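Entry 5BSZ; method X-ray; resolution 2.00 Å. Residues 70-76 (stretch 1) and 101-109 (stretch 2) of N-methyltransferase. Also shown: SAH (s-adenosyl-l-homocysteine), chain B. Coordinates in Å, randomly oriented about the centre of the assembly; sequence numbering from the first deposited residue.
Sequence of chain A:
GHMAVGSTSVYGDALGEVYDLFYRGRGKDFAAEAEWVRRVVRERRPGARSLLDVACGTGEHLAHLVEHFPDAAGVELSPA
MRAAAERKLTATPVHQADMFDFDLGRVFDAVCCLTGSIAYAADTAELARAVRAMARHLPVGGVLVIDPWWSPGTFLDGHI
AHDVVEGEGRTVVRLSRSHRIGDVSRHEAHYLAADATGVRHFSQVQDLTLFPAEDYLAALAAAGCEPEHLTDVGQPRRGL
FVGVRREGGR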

# COMPACT_ATOMS: atom_id res chain seq x y z
N PRO A 70 3.98 -43.25 -16.42
CA PRO A 70 4.70 -42.56 -17.50
C PRO A 70 3.78 -41.87 -18.51
O PRO A 70 4.23 -40.99 -19.21
CB PRO A 70 5.55 -43.69 -18.13
CG PRO A 70 4.82 -44.97 -17.79
CD PRO A 70 4.33 -44.68 -16.37
N ASP A 71 2.50 -42.21 -18.59
CA ASP A 71 1.58 -41.55 -19.55
C ASP A 71 0.73 -40.57 -18.68
O ASP A 71 -0.33 -40.91 -18.16
CB ASP A 71 0.75 -42.62 -20.27
CG ASP A 71 -0.43 -42.08 -21.07
OD1 ASP A 71 -0.41 -40.92 -21.51
OD2 ASP A 71 -1.42 -42.85 -21.27
N ALA A 72 1.24 -39.35 -18.53
CA ALA A 72 0.69 -38.41 -17.53
C ALA A 72 0.28 -37.10 -18.19
O ALA A 72 0.75 -36.75 -19.30
CB ALA A 72 1.73 -38.14 -16.45
N ALA A 73 -0.55 -36.34 -17.47
CA ALA A 73 -0.93 -35.00 -17.90
C ALA A 73 -1.29 -34.14 -16.70
O ALA A 73 -1.56 -34.65 -15.60
CB ALA A 73 -2.11 -34.99 -18.87
N GLY A 74 -1.31 -32.83 -16.96
CA GLY A 74 -1.80 -31.88 -15.95
C GLY A 74 -2.91 -31.00 -16.47
O GLY A 74 -3.06 -30.82 -17.69
N VAL A 75 -3.66 -30.39 -15.54
CA VAL A 75 -4.63 -29.35 -15.87
C VAL A 75 -4.30 -28.20 -14.92
O VAL A 75 -4.09 -28.44 -13.71
CB VAL A 75 -6.07 -29.83 -15.64
CG1 VAL A 75 -7.03 -28.68 -15.43
CG2 VAL A 75 -6.53 -30.68 -16.82
N GLU A 76 -4.20 -27.00 -15.49
CA GLU A 76 -3.88 -25.79 -14.67
C GLU A 76 -4.55 -24.58 -15.35
O GLU A 76 -4.38 -24.39 -16.56
CB GLU A 76 -2.37 -25.63 -14.67
CG GLU A 76 -1.65 -24.89 -13.58
CD GLU A 76 -2.43 -24.40 -12.39
OE1 GLU A 76 -2.31 -25.01 -11.33
OE2 GLU A 76 -3.06 -23.34 -12.54
N ASP A 101 -15.02 -27.63 -15.08
CA ASP A 101 -15.67 -28.15 -16.28
C ASP A 101 -14.63 -28.18 -17.40
O ASP A 101 -14.24 -27.13 -17.95
CB ASP A 101 -16.86 -27.27 -16.61
CG ASP A 101 -17.65 -27.80 -17.81
OD1 ASP A 101 -17.86 -27.05 -18.77
OD2 ASP A 101 -17.88 -29.01 -17.84
N PHE A 102 -14.00 -29.34 -17.57
CA PHE A 102 -12.96 -29.53 -18.58
C PHE A 102 -13.24 -30.93 -19.22
O PHE A 102 -13.95 -31.77 -18.66
CB PHE A 102 -11.54 -29.45 -17.98
CG PHE A 102 -11.19 -30.57 -17.05
CD1 PHE A 102 -11.50 -30.52 -15.70
CD2 PHE A 102 -10.54 -31.71 -17.53
CE1 PHE A 102 -11.23 -31.59 -14.85
CE2 PHE A 102 -10.26 -32.77 -16.69
CZ PHE A 102 -10.59 -32.71 -15.34
N ASP A 103 -12.65 -31.15 -20.38
CA ASP A 103 -12.80 -32.43 -21.11
C ASP A 103 -11.61 -32.50 -22.04
O ASP A 103 -11.40 -31.65 -22.89
CB ASP A 103 -14.12 -32.43 -21.87
CG ASP A 103 -15.27 -32.86 -21.00
OD1 ASP A 103 -15.28 -34.05 -20.59
OD2 ASP A 103 -16.15 -32.01 -20.68
N LEU A 104 -10.81 -33.52 -21.84
CA LEU A 104 -9.55 -33.71 -22.52
C LEU A 104 -9.74 -34.77 -23.64
O LEU A 104 -8.80 -35.01 -24.34
CB LEU A 104 -8.55 -34.27 -21.51
CG LEU A 104 -8.27 -33.37 -20.31
CD1 LEU A 104 -7.08 -33.90 -19.54
CD2 LEU A 104 -7.96 -31.93 -20.72
N GLY A 105 -10.89 -35.43 -23.76
CA GLY A 105 -11.13 -36.40 -24.83
C GLY A 105 -10.39 -37.72 -24.64
O GLY A 105 -10.16 -38.40 -25.61
N ARG A 106 -9.98 -38.06 -23.41
CA ARG A 106 -9.36 -39.34 -23.06
C ARG A 106 -9.61 -39.62 -21.60
O ARG A 106 -10.03 -38.72 -20.82
CB ARG A 106 -7.85 -39.36 -23.32
CG ARG A 106 -7.10 -38.35 -22.40
CD ARG A 106 -5.61 -38.67 -22.36
NE ARG A 106 -5.36 -39.96 -21.75
CZ ARG A 106 -4.16 -40.49 -21.61
NH1 ARG A 106 -3.11 -39.89 -22.16
NH2 ARG A 106 -4.06 -41.68 -21.04
N VAL A 107 -9.32 -40.86 -21.22
CA VAL A 107 -9.29 -41.29 -19.85
C VAL A 107 -7.88 -41.66 -19.43
O VAL A 107 -6.95 -41.75 -20.24
CB VAL A 107 -10.32 -42.41 -19.59
CG1 VAL A 107 -11.71 -41.90 -19.98
CG2 VAL A 107 -9.96 -43.68 -20.35
N PHE A 108 -7.76 -41.87 -18.12
CA PHE A 108 -6.52 -42.14 -17.44
C PHE A 108 -6.83 -43.20 -16.40
O PHE A 108 -7.95 -43.25 -15.93
CB PHE A 108 -6.00 -40.89 -16.72
CG PHE A 108 -5.70 -39.74 -17.61
CD1 PHE A 108 -6.69 -38.89 -18.01
CD2 PHE A 108 -4.42 -39.47 -18.00
CE1 PHE A 108 -6.43 -37.79 -18.81
CE2 PHE A 108 -4.15 -38.41 -18.84
CZ PHE A 108 -5.13 -37.57 -19.25
N ASP A 109 -5.85 -44.02 -16.00
CA ASP A 109 -6.06 -44.99 -14.92
C ASP A 109 -6.36 -44.33 -13.56
O ASP A 109 -7.08 -44.87 -12.75
CB ASP A 109 -4.82 -45.86 -14.74
CG ASP A 109 -4.54 -46.73 -16.00
OD1 ASP A 109 -5.55 -47.15 -16.56
OD2 ASP A 109 -3.39 -46.89 -16.45
N SAH B . -1.96 -29.28 -6.60
CA SAH B . -0.86 -28.25 -6.55
CB SAH B . -1.35 -26.79 -6.64
CG SAH B . -1.41 -25.88 -5.44
SD SAH B . -1.95 -24.22 -5.65
C SAH B . -0.03 -28.62 -5.35
O SAH B . -0.36 -29.46 -4.52
OXT SAH B . 1.08 -28.19 -5.28
C5' SAH B . -3.59 -24.32 -6.31
C4' SAH B . -3.53 -24.30 -7.85
O4' SAH B . -4.85 -24.44 -8.41
C3' SAH B . -3.02 -22.97 -8.42
O3' SAH B . -1.89 -23.26 -9.23
C2' SAH B . -4.13 -22.38 -9.29
O2' SAH B . -3.62 -21.76 -10.49
C1' SAH B . -4.98 -23.60 -9.55
N9 SAH B . -6.40 -23.33 -9.80
C8 SAH B . -7.21 -22.44 -9.15
N7 SAH B . -8.45 -22.45 -9.68
C5 SAH B . -8.42 -23.34 -10.70
C6 SAH B . -9.39 -23.82 -11.68
N6 SAH B . -10.63 -23.29 -11.59
N1 SAH B . -8.98 -24.77 -12.56
C2 SAH B . -7.73 -25.22 -12.61
N3 SAH B . -6.77 -24.85 -11.74
C4 SAH B . -7.06 -23.93 -10.79

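A β-strand alternates the direction of its side chains, so one of its faces can pack against a neighbouring segment while the other serves a different part of the fold. Residues 70-76 and 101-109 of this N-methyltransferase illustrate the principle with few contacts. The first stretch is mostly extended strand; the second has no regular helix or strand. No backbone hydrogen bonds join them, and even their nearest CA atoms, those of Val75 and Phe102, lie 8.8 Å apart. Side chains make most of the contacts, and the two stretches bury 285 Å², both sides summed.

Pro70 stands out of reach, and the contact begins at Asp71. Its CA-to-CB bond points sideways, but with chi1 in the t well the carboxylate comes close to Arg106. The two groups form a salt bridge in the bidentate, end-on manner that suits a planar carboxylate and a planar guanidinium: Arg106 NH1 donates to Asp71 OD1 at 3.0 Å, and Arg106 NH2 donates to Asp71 OD2 at 2.9 Å, both nearly linear. The acid lies at the guanidinium edge, where the N-H bonds point. The adjoining edge of the same group, formed by NE and NH2, is tied to its own stretch: Arg106 NE and Arg106 NH2 donate to Val107 O at 2.8 and 3.0 Å, respectively. Every guanidinium nitrogen thus has an acceptor. The backbone of Asp71 also approaches Phe108, its O lying 4.3 Å from Phe108 CD2, near the plane of the ring.

Ala72 turns its CB away, as alternation requires, and Ala73 points toward the second stretch. Its methyl meets the Phe108 ring obliquely, with Ala73 CB 4.0 Å from Phe108 CE2. The contact joins two apolar side chains, and both residues are buried, so it is shielded from solvent.

Gly74 has no side chain and makes no contact, leaving Val75 to make the last one. Its CG2 methyl serves two partners: it sits over one face of the Phe102 ring, with Val75 CG2 4.2 Å from Phe102 CD2, and it lies 4.3 Å from Leu104 CD1. Phe102 and Leu104 both direct their CB atoms toward the strand, so a single branch of the valine packs against an aromatic and an aliphatic neighbour.

Glu76 takes no part in this packing. Its carboxylate instead receives both ribose hydroxyls of S-adenosyl-L-homocysteine, SAH O3' to Glu76 OE1 at 2.8 Å and SAH O2' to Glu76 OE2 at 2.6 Å. Polar pairing at one end thus gives way to apolar packing along the strand.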